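PDB 3JS6: ParM protein from Staphylococcus aureus, which assembles into dynamic actin-like filaments that probably drive the segregation of plasmid DNA. Local coordinates for residues A[209-214]-A[280-285]; A[161-167]-A[198-202]; A[27-33]-A[62-68]; A[7-11]-A[99-104]; A[222-226]-A[239-244]. The contacts are given in a common frame with arbitrary orientation. Numbering follows the deposited sequence.

Interaction 1: residues A[209-214]-A[280-285]; sequences EESFVI and NFEITV
How a helix covers the outer strand of a sheet is well illustrated here. Strand 212-214 and the C-terminal part of helix 263-284 run nearly antiparallel: the axes of 212-214 and 280-284 pass 10.9 Å apart at 155°, and the closest CA pair is Glu210 with Val285 (4.9 Å). Glu209 O touches Thr284 CG2 at 3.4 Å. Glu210 breaks the extended backbone (phi/psi -117/22); its CA lies 3.6 Å from Thr284 CG2, and its carboxylate, on chi1 m and chi2 t, comes beside the backbone of Val285. There Glu210 OE2 sits 3.2 Å from Val285 O, two acceptors drawn together by Lys185, which makes a salt bridge with the first and a hydrogen bond with the second. Ser211 turns its CB away, its OG bonded to Val207 O and Thr200 N. The sheet, with strand order 3-2-1-4-5, belongs to the C-terminal half of the actin fold, and 205-214 is an outermost strand within the chain. Phe212, extended at -163/172 and in rotamer p, directs its ring at the helix: CE2 is 3.7 Å from Asn280 CB, CD1 4.1 Å from Thr284 CG2 and CZ 4.3 Å from Phe281 CD1, while Val285 CG2 meets the ring edge 4.2 Å from CE1. Beyond it Ile214, with chi1 and chi2 both m, packs CD1 tightly against Asn280 ND2 at 3.1 Å.

Interaction 2: residues A[161-167]-A[198-202]; sequences AQPMGTL and IDTYQ
Helix 162-167 starts directly after Ala161 ends its strand, and it crosses the regular, extended strand 198-202 at 68°, with 9.7 Å between the axes of these segments. Pro163 and Asp199 are the nearest CA pair, at 6.9 Å. Alternation along the strand sends Asp199 and Tyr201 toward the helix. Tyr201, chi1 m, buries more surface here than any other residue. Leu167, in rotamer mt, lays CD1 over a face of its ring, a CH-pi contact 3.6 Å from the centroid. The selenomethionine at Met164 adds an oblique Met-aromatic contact, SE lying 5.2 Å from the Tyr201 centroid, and Pro163 CB comes within 4.1 Å of Tyr201 CE1. Pro163 CG also packs 3.2 Å from Asp199 OD2, although that carboxylate is held by a salt bridge from OD1 to Arg206. The position of the helix between the two halves is consistent with the interdomain helix of actin. Its seam with the C-terminal sheet rests on shape and on packing against the Tyr201 ring, not on hydrogen bonds between these segments.

Interaction 3: residues A[27-33]-A[62-68]; sequences IPSRIGR and EVLLFGN
Two short strands, 30-33 and 64-66, meet antiparallel, their axes 4.2 Å apart at 142°. Along 62-68, Glu62 places its CB over a face of the Arg33 guanidinium and forms a long salt bridge, Arg33 NH1 to Glu62 OE1 at 3.8 Å. Val63 O receives a CA-H...O contact from Arg33 CA at 3.3 Å. Leu64 and Arg33 form a non-hydrogen-bonded pair, and Leu64 CD2 rests 4.0 Å from Ile31 CD1. Leu65 and Gly32 make the hydrogen-bonded pair: Gly32 N to Leu65 O is 2.8 Å, Leu65 N to Gly32 O 2.9 Å. Phe66, chi1 t, makes an off-centre CH-pi contact with Ile27 CG2, 4.2 Å from the ring centroid, and turns an edge to Arg30 O, 3.4 Å from CD1. Here the first strand is interrupted by an inverse gamma turn centred on Ser29 (Arg30 N to Pro28 O 2.7 Å). Gly67 adopts phi/psi 154/165, where a CB would jam against the preceding carbonyl. Asn68 OD1 packs 3.4 Å from Pro28 CD, while its ND2 is hydrogen-bonded to Asp50. Where direct pairing lapses, one water continues the ladder, donating to Arg30 O (2.7 Å) and accepting from Gly67 N (3.0 Å), so solvent bridges two inner strands.

Interaction 4: residues A[7-11]-A[99-104]; sequences MALDF and SIGLLA
The layering of a helix on an inner strand is a staple of alpha/beta architecture, and this buried contact is a clear instance. Strand 7-11 and helix segment 99-104 run roughly antiparallel, their axes 9.6 Å apart at 144°; the nearest CA pairs are Met7 with Leu103 (7.0 Å) and Leu9 with Ser99 (7.9 Å). Met7 and Leu9, alternate residues of the extended strand, direct their CB atoms at the helix, whereas Ala8 points away.

Apolar packing dominates. Met7, a selenomethionine in the extended mtt rotamer, extends its chain across to the helix: CB is 3.7 Å from Leu103 CD1, and CE is 3.9 Å from both Ile100 CG2 and Ala104 CB. Leu9, mt, divides its methyls, CD1 lying 3.9 Å from Ile100 CG1 and CD2 3.8 Å from Leu103 CD1.

Contacts with polar atoms are of packing type. Met7 CE lies 3.3 Å from Ile100 O, and Phe11 CE2 3.5 Å from Ser99 OG, a hydroxyl already bonded to Leu95 O.

The strand belongs to the N-terminal half of the actin-like fold, and its Asp10-Phe11 end is consistent with the approach to a phosphate-binding loop, as in related ATPases. Strands 15-20 and 111-120 flank it in the sheet; helix 90-104 covers one face, while Ala8 and Asp10 touch helix 325-342 on the other.

Interaction 5: residues A[222-226]-A[239-244]; sequences YKRIA and TPRMIE
Helices 218-228 and 240-244 meet almost at right angles. The segments 222-226 and 240-244 cross at 101° with axes 8.3 Å apart, and CA atoms come nearest at Tyr222 with Pro240 (4.7 Å) and Ala226 with Thr239 (5.2 Å). Tyr222, chi1 m and chi2 101°, stands its ring against the second helix: CB is 3.5 Å from Pro240 CB, CD2 at the ring edge is 3.4 Å from Ile243 CG2, and Glu244 CB covers a face in a CH-pi contact, 4.3 Å from the centroid. Glu244 is in rotamer tt (chi3 -58°). Ile243, in rotamer mp, turns into the interface, and its CG1 lies 3.7 Å from CG2 of Ile225, which is mt. Ala226 has merely a methyl, so the chain can pass close: its CB is 3.1 Å from Thr239 N and 3.6 Å from Pro240 N. Lys223 starts with its CB pointing away and then, through chi1 and chi2 between the usual wells, curls back until NZ is 3.0 Å from Pro240 CD. Pro240 itself occupies the first turn of its helix, where the absent amide proton costs nothing. The arrangement is a small, nearly perpendicular helix pair within the insertion between strand 205-214 and helix 263-284, which, by topology, is consistent with the outer subdomain of the C-terminal half of actin-like proteins.

Along the chain, interaction 3 falls between the two segments of interaction 4, interaction 2 follows, and interaction 5 lies between the segments of interaction 1. The first pair shares the N-terminal sheet and helix 90-104, with centres 13 Å apart and Leu102 packing on Ile27 and Phe66. Interactions 1 and 2, centres 14 Å apart, meet through neighbouring strands 205-214 and 196-202 of the C-terminal sheet. Interaction 5 stands apart, its centre 27 Å from that of interaction 1, although helix 263-284 follows from it. Interaction 2 sets a helix following the N-terminal sheet against a C-terminal-sheet strand, so joining the two halves, a bilobal plan typical of the actin fold, whose cleft binds nucleotide in relatives.

Interaction 1: residues A[209-214]-A[280-285]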
# COMPACT_ATOMS: atom_id res chain seq x y z
N GLU A 209 -10.67 -20.58 3.57
CA GLU A 209 -10.41 -21.67 4.51
C GLU A 209 -8.91 -21.88 4.75
O GLU A 209 -8.52 -22.52 5.73
CB GLU A 209 -11.00 -22.98 4.00
CG GLU A 209 -12.43 -22.87 3.51
CD GLU A 209 -12.92 -24.16 2.86
OE1 GLU A 209 -12.97 -25.21 3.55
OE2 GLU A 209 -13.26 -24.12 1.66
N GLU A 210 -8.07 -21.37 3.86
CA GLU A 210 -6.62 -21.54 4.03
C GLU A 210 -5.88 -20.22 4.21
O GLU A 210 -4.68 -20.12 3.96
CB GLU A 210 -6.03 -22.29 2.84
CG GLU A 210 -6.71 -23.63 2.55
CD GLU A 210 -6.12 -24.34 1.34
OE1 GLU A 210 -5.97 -23.69 0.28
OE2 GLU A 210 -5.81 -25.54 1.45
N SER A 211 -6.60 -19.19 4.65
CA SER A 211 -6.02 -17.88 4.90
C SER A 211 -6.19 -17.60 6.39
O SER A 211 -7.12 -18.13 7.01
CB SER A 211 -6.77 -16.83 4.07
OG SER A 211 -6.72 -17.19 2.70
N PHE A 212 -5.29 -16.82 6.97
CA PHE A 212 -5.40 -16.52 8.39
C PHE A 212 -4.57 -15.32 8.78
O PHE A 212 -3.79 -14.79 7.97
CB PHE A 212 -4.99 -17.73 9.25
CG PHE A 212 -3.60 -18.22 8.99
CD1 PHE A 212 -3.33 -19.06 7.90
CD2 PHE A 212 -2.55 -17.86 9.84
CE1 PHE A 212 -2.03 -19.53 7.66
CE2 PHE A 212 -1.25 -18.32 9.61
CZ PHE A 212 -0.99 -19.16 8.51
N VAL A 213 -4.75 -14.89 10.03
CA VAL A 213 -4.01 -13.75 10.56
C VAL A 213 -3.43 -14.05 11.94
O VAL A 213 -4.11 -14.63 12.78
CB VAL A 213 -4.90 -12.52 10.68
CG1 VAL A 213 -4.08 -11.34 11.21
CG2 VAL A 213 -5.50 -12.18 9.31
N ILE A 214 -2.18 -13.66 12.16
CA ILE A 214 -1.51 -13.84 13.44
C ILE A 214 -1.51 -12.41 13.98
O ILE A 214 -1.11 -11.48 13.27
CB ILE A 214 -0.05 -14.34 13.26
CG1 ILE A 214 -0.04 -15.67 12.51
CG2 ILE A 214 0.63 -14.51 14.62
CD1 ILE A 214 -1.00 -16.69 13.04
N ASN A 280 1.73 -22.96 11.56
CA ASN A 280 0.34 -22.63 11.22
C ASN A 280 0.05 -22.95 9.76
O ASN A 280 -1.04 -23.42 9.42
CB ASN A 280 0.05 -21.16 11.52
CG ASN A 280 -0.04 -20.89 13.00
OD1 ASN A 280 -0.11 -21.82 13.80
ND2 ASN A 280 -0.06 -19.63 13.37
N PHE A 281 1.04 -22.71 8.91
CA PHE A 281 0.92 -22.98 7.49
C PHE A 281 0.62 -24.46 7.28
O PHE A 281 -0.31 -24.83 6.56
CB PHE A 281 2.24 -22.66 6.79
CG PHE A 281 2.10 -21.69 5.68
CD1 PHE A 281 2.24 -20.33 5.92
CD2 PHE A 281 1.77 -22.12 4.40
CE1 PHE A 281 2.06 -19.41 4.87
CE2 PHE A 281 1.59 -21.23 3.37
CZ PHE A 281 1.73 -19.87 3.60
N GLU A 282 1.41 -25.31 7.91
CA GLU A 282 1.20 -26.73 7.75
C GLU A 282 -0.16 -27.18 8.26
O GLU A 282 -0.74 -28.10 7.70
CB GLU A 282 2.32 -27.51 8.42
CG GLU A 282 2.52 -28.88 7.82
CD GLU A 282 3.94 -29.36 7.95
OE1 GLU A 282 4.38 -29.60 9.10
OE2 GLU A 282 4.62 -29.50 6.90
N ILE A 283 -0.66 -26.54 9.31
CA ILE A 283 -1.95 -26.90 9.89
C ILE A 283 -3.09 -26.49 8.98
O ILE A 283 -3.97 -27.30 8.67
CB ILE A 283 -2.18 -26.21 11.26
CG1 ILE A 283 -1.23 -26.77 12.31
CG2 ILE A 283 -3.63 -26.42 11.72
CD1 ILE A 283 -1.24 -26.01 13.59
N THR A 284 -3.07 -25.23 8.56
CA THR A 284 -4.12 -24.65 7.74
C THR A 284 -4.02 -24.78 6.22
O THR A 284 -4.99 -25.16 5.57
CB THR A 284 -4.27 -23.15 8.06
OG1 THR A 284 -4.48 -23.00 9.47
CG2 THR A 284 -5.46 -22.55 7.31
N VAL A 285 -2.86 -24.46 5.65
CA VAL A 285 -2.69 -24.51 4.20
C VAL A 285 -2.39 -25.92 3.72
O VAL A 285 -2.93 -26.36 2.71
CB VAL A 285 -1.59 -23.55 3.72
CG1 VAL A 285 -1.67 -23.39 2.22
CG2 VAL A 285 -1.72 -22.19 4.42

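Interaction 2: residues A[161-167]-A[198-202]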
# COMPACT_ATOMS: atom_id res chain seq x y z
N ALA A 161 -8.74 -7.27 -4.60
CA ALA A 161 -8.36 -7.54 -3.20
C ALA A 161 -6.87 -7.21 -3.08
O ALA A 161 -6.08 -7.54 -3.96
CB ALA A 161 -8.61 -9.01 -2.85
N GLN A 162 -6.47 -6.58 -1.98
CA GLN A 162 -5.07 -6.16 -1.83
C GLN A 162 -3.98 -7.19 -2.08
O GLN A 162 -2.98 -6.89 -2.74
CB GLN A 162 -4.85 -5.53 -0.46
CG GLN A 162 -5.98 -4.62 -0.05
CD GLN A 162 -5.60 -3.73 1.10
OE1 GLN A 162 -5.00 -4.17 2.09
NE2 GLN A 162 -5.95 -2.45 0.98
N PRO A 163 -4.13 -8.41 -1.53
CA PRO A 163 -3.10 -9.43 -1.75
C PRO A 163 -2.93 -9.74 -3.23
O PRO A 163 -1.88 -10.24 -3.63
CB PRO A 163 -3.61 -10.65 -0.96
CG PRO A 163 -4.47 -10.04 0.11
CD PRO A 163 -5.20 -8.92 -0.64
N MSE A 164 -3.96 -9.46 -4.03
CA MSE A 164 -3.88 -9.74 -5.47
C MSE A 164 -2.87 -8.85 -6.18
O MSE A 164 -2.25 -9.26 -7.17
CB MSE A 164 -5.25 -9.57 -6.14
CG MSE A 164 -5.78 -10.83 -6.82
SE MSE A 164 -4.53 -11.81 -7.97
CE MSE A 164 -5.70 -13.31 -8.38
N GLY A 165 -2.71 -7.62 -5.70
CA GLY A 165 -1.76 -6.73 -6.32
C GLY A 165 -0.38 -7.32 -6.18
O GLY A 165 0.42 -7.32 -7.11
N THR A 166 -0.10 -7.84 -4.99
CA THR A 166 1.18 -8.46 -4.70
C THR A 166 1.40 -9.68 -5.59
O THR A 166 2.44 -9.82 -6.20
CB THR A 166 1.22 -8.85 -3.20
OG1 THR A 166 1.16 -7.65 -2.41
CG2 THR A 166 2.51 -9.58 -2.86
N LEU A 167 0.43 -10.58 -5.65
CA LEU A 167 0.56 -11.76 -6.52
C LEU A 167 0.84 -11.38 -7.98
O LEU A 167 1.68 -11.99 -8.65
CB LEU A 167 -0.71 -12.61 -6.44
CG LEU A 167 -0.78 -13.50 -5.21
CD1 LEU A 167 -2.16 -14.13 -5.09
CD2 LEU A 167 0.29 -14.55 -5.30
N ILE A 198 -1.72 -14.11 6.14
CA ILE A 198 -1.51 -15.12 5.11
C ILE A 198 -2.79 -15.22 4.29
O ILE A 198 -3.87 -15.41 4.85
CB ILE A 198 -1.20 -16.51 5.69
CG1 ILE A 198 0.21 -16.55 6.30
CG2 ILE A 198 -1.29 -17.57 4.57
CD1 ILE A 198 0.43 -15.60 7.49
N ASP A 199 -2.66 -15.05 2.98
CA ASP A 199 -3.77 -15.13 2.05
C ASP A 199 -3.38 -16.17 1.02
O ASP A 199 -2.35 -16.05 0.35
CB ASP A 199 -4.02 -13.78 1.36
CG ASP A 199 -4.76 -12.81 2.25
OD1 ASP A 199 -5.96 -13.01 2.47
OD2 ASP A 199 -4.14 -11.87 2.75
N THR A 200 -4.22 -17.19 0.89
CA THR A 200 -3.96 -18.28 -0.03
C THR A 200 -4.88 -18.27 -1.24
O THR A 200 -6.07 -18.01 -1.13
CB THR A 200 -4.06 -19.61 0.73
OG1 THR A 200 -2.98 -19.65 1.69
CG2 THR A 200 -3.95 -20.79 -0.19
N TYR A 201 -4.28 -18.52 -2.40
CA TYR A 201 -4.99 -18.51 -3.66
C TYR A 201 -4.80 -19.84 -4.38
O TYR A 201 -3.71 -20.40 -4.38
CB TYR A 201 -4.44 -17.37 -4.55
CG TYR A 201 -4.93 -15.99 -4.16
CD1 TYR A 201 -4.50 -15.37 -2.98
CD2 TYR A 201 -5.87 -15.33 -4.94
CE1 TYR A 201 -5.01 -14.12 -2.60
CE2 TYR A 201 -6.38 -14.10 -4.57
CZ TYR A 201 -5.96 -13.50 -3.40
OH TYR A 201 -6.52 -12.29 -3.04
N GLN A 202 -5.87 -20.32 -5.00
CA GLN A 202 -5.81 -21.56 -5.76
C GLN A 202 -6.54 -21.28 -7.07
O GLN A 202 -7.70 -20.83 -7.08
CB GLN A 202 -6.50 -22.69 -5.00
CG GLN A 202 -6.65 -23.99 -5.81
CD GLN A 202 -5.42 -24.87 -5.75
OE1 GLN A 202 -5.07 -25.39 -4.70
NE2 GLN A 202 -4.75 -25.05 -6.89

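Interaction 3: residues A[27-33]-A[62-68]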
# COMPACT_ATOMS: atom_id res chain seq x y z
N ILE A 27 3.94 8.03 1.31
CA ILE A 27 3.74 9.09 2.30
C ILE A 27 2.80 8.58 3.38
O ILE A 27 1.86 7.83 3.07
CB ILE A 27 3.08 10.32 1.59
CG1 ILE A 27 4.02 10.82 0.48
CG2 ILE A 27 2.72 11.44 2.59
CD1 ILE A 27 3.38 11.76 -0.54
N PRO A 28 3.04 8.98 4.64
CA PRO A 28 2.18 8.56 5.75
C PRO A 28 0.73 8.97 5.49
O PRO A 28 0.48 10.03 4.94
CB PRO A 28 2.76 9.29 6.95
CG PRO A 28 4.23 9.35 6.63
CD PRO A 28 4.21 9.74 5.15
N SER A 29 -0.20 8.12 5.89
CA SER A 29 -1.62 8.40 5.70
C SER A 29 -2.08 9.44 6.73
O SER A 29 -2.81 9.12 7.66
CB SER A 29 -2.40 7.08 5.83
OG SER A 29 -3.79 7.29 5.75
N ARG A 30 -1.63 10.68 6.55
CA ARG A 30 -1.92 11.80 7.43
C ARG A 30 -2.20 12.98 6.54
O ARG A 30 -1.65 13.08 5.45
CB ARG A 30 -0.70 12.18 8.30
CG ARG A 30 -0.32 11.19 9.38
CD ARG A 30 1.03 11.55 10.02
NE ARG A 30 1.04 12.85 10.69
CZ ARG A 30 0.33 13.13 11.79
NH1 ARG A 30 -0.45 12.21 12.33
NH2 ARG A 30 0.43 14.32 12.36
N ILE A 31 -3.04 13.89 6.99
CA ILE A 31 -3.35 15.06 6.18
C ILE A 31 -3.47 16.29 7.09
O ILE A 31 -3.78 16.16 8.28
CB ILE A 31 -4.66 14.83 5.40
CG1 ILE A 31 -4.81 15.87 4.30
CG2 ILE A 31 -5.86 14.85 6.34
CD1 ILE A 31 -5.87 15.48 3.27
N GLY A 32 -3.18 17.46 6.55
CA GLY A 32 -3.29 18.68 7.32
C GLY A 32 -4.02 19.76 6.54
O GLY A 32 -4.61 19.51 5.47
N ARG A 33 -3.97 20.98 7.05
CA ARG A 33 -4.64 22.09 6.40
C ARG A 33 -3.88 23.33 6.76
O ARG A 33 -3.46 23.48 7.91
CB ARG A 33 -6.08 22.21 6.91
CG ARG A 33 -6.74 23.50 6.51
CD ARG A 33 -8.23 23.49 6.77
NE ARG A 33 -8.78 24.84 6.67
CZ ARG A 33 -10.08 25.12 6.62
NH1 ARG A 33 -10.97 24.14 6.66
NH2 ARG A 33 -10.48 26.38 6.53
N GLU A 62 -10.20 25.92 1.83
CA GLU A 62 -9.52 24.77 2.40
C GLU A 62 -8.29 24.37 1.61
O GLU A 62 -8.39 23.73 0.56
CB GLU A 62 -10.45 23.56 2.48
CG GLU A 62 -9.79 22.37 3.17
CD GLU A 62 -10.74 21.22 3.41
OE1 GLU A 62 -11.10 20.98 4.59
OE2 GLU A 62 -11.14 20.57 2.43
N VAL A 63 -7.13 24.75 2.11
CA VAL A 63 -5.90 24.38 1.43
C VAL A 63 -5.38 23.16 2.17
O VAL A 63 -4.89 23.27 3.29
CB VAL A 63 -4.89 25.53 1.49
CG1 VAL A 63 -3.62 25.16 0.73
CG2 VAL A 63 -5.51 26.78 0.89
N LEU A 64 -5.54 21.98 1.56
CA LEU A 64 -5.10 20.74 2.18
C LEU A 64 -3.57 20.60 2.13
O LEU A 64 -2.95 21.08 1.19
CB LEU A 64 -5.77 19.55 1.48
CG LEU A 64 -7.31 19.40 1.60
CD1 LEU A 64 -7.81 18.28 0.66
CD2 LEU A 64 -7.66 19.07 3.03
N LEU A 65 -2.99 19.93 3.12
CA LEU A 65 -1.54 19.73 3.20
C LEU A 65 -1.26 18.23 3.23
O LEU A 65 -1.80 17.50 4.07
CB LEU A 65 -0.97 20.39 4.46
CG LEU A 65 -1.05 21.91 4.38
CD1 LEU A 65 -0.67 22.53 5.74
CD2 LEU A 65 -0.08 22.38 3.26
N PHE A 66 -0.40 17.78 2.33
CA PHE A 66 -0.08 16.36 2.21
C PHE A 66 1.35 16.16 1.74
O PHE A 66 1.78 16.81 0.78
CB PHE A 66 -1.06 15.73 1.22
CG PHE A 66 -0.91 14.24 1.04
CD1 PHE A 66 -1.02 13.38 2.12
CD2 PHE A 66 -0.68 13.71 -0.23
CE1 PHE A 66 -0.89 11.99 1.94
CE2 PHE A 66 -0.56 12.33 -0.41
CZ PHE A 66 -0.67 11.47 0.68
N GLY A 67 2.07 15.26 2.40
CA GLY A 67 3.45 15.00 2.03
C GLY A 67 4.28 14.47 3.20
O GLY A 67 3.86 14.55 4.37
N ASN A 68 5.45 13.93 2.88
CA ASN A 68 6.34 13.38 3.90
C ASN A 68 6.75 14.38 4.97
O ASN A 68 6.97 14.00 6.13
CB ASN A 68 7.59 12.83 3.23
CG ASN A 68 7.33 11.52 2.55
OD1 ASN A 68 6.90 10.57 3.18
ND2 ASN A 68 7.58 11.46 1.24
O HOH W 1 0.92 13.71 4.76

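Interaction 4: residues A[7-11]-A[99-104]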
# COMPACT_ATOMS: atom_id res chain seq x y z
N MSE A 7 -3.00 5.39 -13.21
CA MSE A 7 -2.66 5.73 -11.83
C MSE A 7 -2.87 4.49 -10.99
O MSE A 7 -3.96 3.91 -11.03
CB MSE A 7 -3.56 6.81 -11.26
CG MSE A 7 -3.36 8.24 -11.76
SE MSE A 7 -4.58 9.45 -10.77
CE MSE A 7 -3.92 11.14 -11.37
N ALA A 8 -1.85 4.09 -10.23
CA ALA A 8 -1.95 2.93 -9.36
C ALA A 8 -1.81 3.51 -7.95
O ALA A 8 -0.88 4.25 -7.68
CB ALA A 8 -0.85 1.95 -9.64
N LEU A 9 -2.76 3.16 -7.09
CA LEU A 9 -2.79 3.69 -5.72
C LEU A 9 -3.03 2.58 -4.72
O LEU A 9 -3.76 1.65 -4.99
CB LEU A 9 -3.92 4.70 -5.59
CG LEU A 9 -3.65 6.08 -6.20
CD1 LEU A 9 -4.96 6.90 -6.30
CD2 LEU A 9 -2.61 6.81 -5.33
N ASP A 10 -2.41 2.72 -3.55
CA ASP A 10 -2.54 1.71 -2.50
C ASP A 10 -2.73 2.47 -1.20
O ASP A 10 -1.75 3.01 -0.66
CB ASP A 10 -1.25 0.90 -2.45
CG ASP A 10 -1.27 -0.21 -1.38
OD1 ASP A 10 -2.29 -0.38 -0.68
OD2 ASP A 10 -0.25 -0.92 -1.27
N PHE A 11 -3.96 2.53 -0.71
CA PHE A 11 -4.25 3.24 0.53
C PHE A 11 -4.16 2.26 1.69
O PHE A 11 -5.17 1.77 2.19
CB PHE A 11 -5.64 3.87 0.46
CG PHE A 11 -5.79 4.88 -0.64
CD1 PHE A 11 -6.29 4.51 -1.89
CD2 PHE A 11 -5.38 6.20 -0.44
CE1 PHE A 11 -6.39 5.45 -2.93
CE2 PHE A 11 -5.47 7.15 -1.48
CZ PHE A 11 -5.97 6.77 -2.72
N SER A 99 -3.88 12.40 -3.10
CA SER A 99 -3.09 11.31 -3.68
C SER A 99 -3.28 11.34 -5.20
O SER A 99 -2.33 11.23 -5.98
CB SER A 99 -3.55 9.97 -3.09
OG SER A 99 -3.27 9.91 -1.70
N ILE A 100 -4.52 11.50 -5.62
CA ILE A 100 -4.78 11.58 -7.05
C ILE A 100 -4.08 12.83 -7.58
O ILE A 100 -3.42 12.80 -8.62
CB ILE A 100 -6.30 11.63 -7.32
CG1 ILE A 100 -6.88 10.22 -7.12
CG2 ILE A 100 -6.55 12.19 -8.73
CD1 ILE A 100 -8.40 10.13 -7.22
N GLY A 101 -4.18 13.93 -6.83
CA GLY A 101 -3.55 15.16 -7.25
C GLY A 101 -2.03 15.07 -7.41
O GLY A 101 -1.47 15.64 -8.36
N LEU A 102 -1.37 14.37 -6.49
CA LEU A 102 0.09 14.22 -6.55
C LEU A 102 0.49 13.48 -7.82
O LEU A 102 1.49 13.80 -8.44
CB LEU A 102 0.63 13.43 -5.35
CG LEU A 102 1.24 14.13 -4.14
CD1 LEU A 102 1.91 13.04 -3.26
CD2 LEU A 102 2.27 15.21 -4.56
N LEU A 103 -0.28 12.46 -8.18
CA LEU A 103 0.03 11.73 -9.39
C LEU A 103 -0.26 12.61 -10.62
O LEU A 103 0.53 12.62 -11.57
CB LEU A 103 -0.75 10.42 -9.47
CG LEU A 103 -0.43 9.37 -8.37
CD1 LEU A 103 -1.18 8.06 -8.67
CD2 LEU A 103 1.08 9.09 -8.30
N ALA A 104 -1.35 13.38 -10.57
CA ALA A 104 -1.71 14.26 -11.68
C ALA A 104 -0.63 15.30 -11.93
O ALA A 104 -0.34 15.66 -13.08
CB ALA A 104 -3.08 14.97 -11.42

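Interaction 5: residues A[222-226]-A[239-244]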
# COMPACT_ATOMS: atom_id res chain seq x y z
N TYR A 222 10.29 -6.46 17.60
CA TYR A 222 11.28 -5.54 18.13
C TYR A 222 11.08 -5.29 19.62
O TYR A 222 12.05 -5.04 20.35
CB TYR A 222 11.25 -4.21 17.37
CG TYR A 222 11.77 -4.28 15.95
CD1 TYR A 222 10.90 -4.35 14.86
CD2 TYR A 222 13.14 -4.27 15.68
CE1 TYR A 222 11.38 -4.39 13.55
CE2 TYR A 222 13.63 -4.32 14.37
CZ TYR A 222 12.74 -4.38 13.31
OH TYR A 222 13.21 -4.41 12.01
N LYS A 223 9.84 -5.35 20.08
CA LYS A 223 9.53 -5.14 21.49
C LYS A 223 9.99 -6.33 22.30
O LYS A 223 10.61 -6.18 23.36
CB LYS A 223 8.03 -4.92 21.68
CG LYS A 223 7.63 -3.46 21.89
CD LYS A 223 7.53 -3.10 23.37
CE LYS A 223 8.83 -3.33 24.15
NZ LYS A 223 9.97 -2.47 23.72
N ARG A 224 9.69 -7.52 21.80
CA ARG A 224 10.07 -8.75 22.48
C ARG A 224 11.60 -8.84 22.54
O ARG A 224 12.15 -9.45 23.45
CB ARG A 224 9.47 -9.95 21.75
CG ARG A 224 9.51 -11.25 22.53
CD ARG A 224 9.11 -12.43 21.65
NE ARG A 224 7.72 -12.34 21.20
CZ ARG A 224 6.68 -12.78 21.90
NH1 ARG A 224 6.86 -13.35 23.09
NH2 ARG A 224 5.45 -12.65 21.41
N ILE A 225 12.27 -8.24 21.56
CA ILE A 225 13.74 -8.27 21.54
C ILE A 225 14.29 -7.25 22.53
O ILE A 225 15.14 -7.58 23.36
CB ILE A 225 14.29 -7.99 20.12
CG1 ILE A 225 14.13 -9.23 19.24
CG2 ILE A 225 15.76 -7.58 20.18
CD1 ILE A 225 14.52 -9.02 17.80
N ALA A 226 13.80 -6.01 22.43
CA ALA A 226 14.24 -4.92 23.31
C ALA A 226 14.06 -5.28 24.78
O ALA A 226 14.76 -4.75 25.65
CB ALA A 226 13.45 -3.66 22.99
N THR A 239 13.57 -0.81 24.31
CA THR A 239 13.27 0.19 23.28
C THR A 239 13.41 -0.37 21.86
O THR A 239 14.50 -0.42 21.30
CB THR A 239 14.19 1.42 23.41
OG1 THR A 239 15.51 0.99 23.78
CG2 THR A 239 13.64 2.38 24.45
N PRO A 240 12.28 -0.75 21.24
CA PRO A 240 12.31 -1.30 19.88
C PRO A 240 12.92 -0.32 18.88
O PRO A 240 13.77 -0.70 18.07
CB PRO A 240 10.83 -1.58 19.60
CG PRO A 240 10.16 -0.47 20.32
CD PRO A 240 10.89 -0.46 21.65
N ARG A 241 12.49 0.93 18.95
CA ARG A 241 12.98 1.99 18.08
C ARG A 241 14.49 1.89 17.92
O ARG A 241 15.05 2.28 16.89
CB ARG A 241 12.61 3.35 18.67
CG ARG A 241 13.33 3.65 20.00
CD ARG A 241 12.52 4.59 20.89
NE ARG A 241 11.26 3.98 21.31
CZ ARG A 241 10.36 4.59 22.08
NH1 ARG A 241 10.58 5.82 22.52
NH2 ARG A 241 9.23 3.97 22.41
N MET A 242 15.14 1.37 18.96
CA MET A 242 16.59 1.22 18.98
C MET A 242 17.06 -0.01 18.20
O MET A 242 18.00 0.08 17.41
CB MET A 242 17.09 1.14 20.42
CG MET A 242 16.66 2.32 21.30
SD MET A 242 17.82 2.65 22.65
CE MET A 242 18.70 4.07 21.96
N ILE A 243 16.41 -1.15 18.42
CA ILE A 243 16.76 -2.38 17.72
C ILE A 243 16.58 -2.18 16.21
O ILE A 243 17.43 -2.57 15.41
CB ILE A 243 15.86 -3.57 18.14
CG1 ILE A 243 16.12 -3.94 19.60
CG2 ILE A 243 16.13 -4.76 17.25
CD1 ILE A 243 15.61 -2.93 20.58
N GLU A 244 15.46 -1.56 15.85
CA GLU A 244 15.13 -1.28 14.46
C GLU A 244 16.31 -0.59 13.78
O GLU A 244 16.58 -0.83 12.60
CB GLU A 244 13.88 -0.40 14.42
CG GLU A 244 13.29 -0.17 13.04
CD GLU A 244 12.04 0.68 13.11
OE1 GLU A 244 11.10 0.27 13.82
OE2 GLU A 244 12.00 1.76 12.48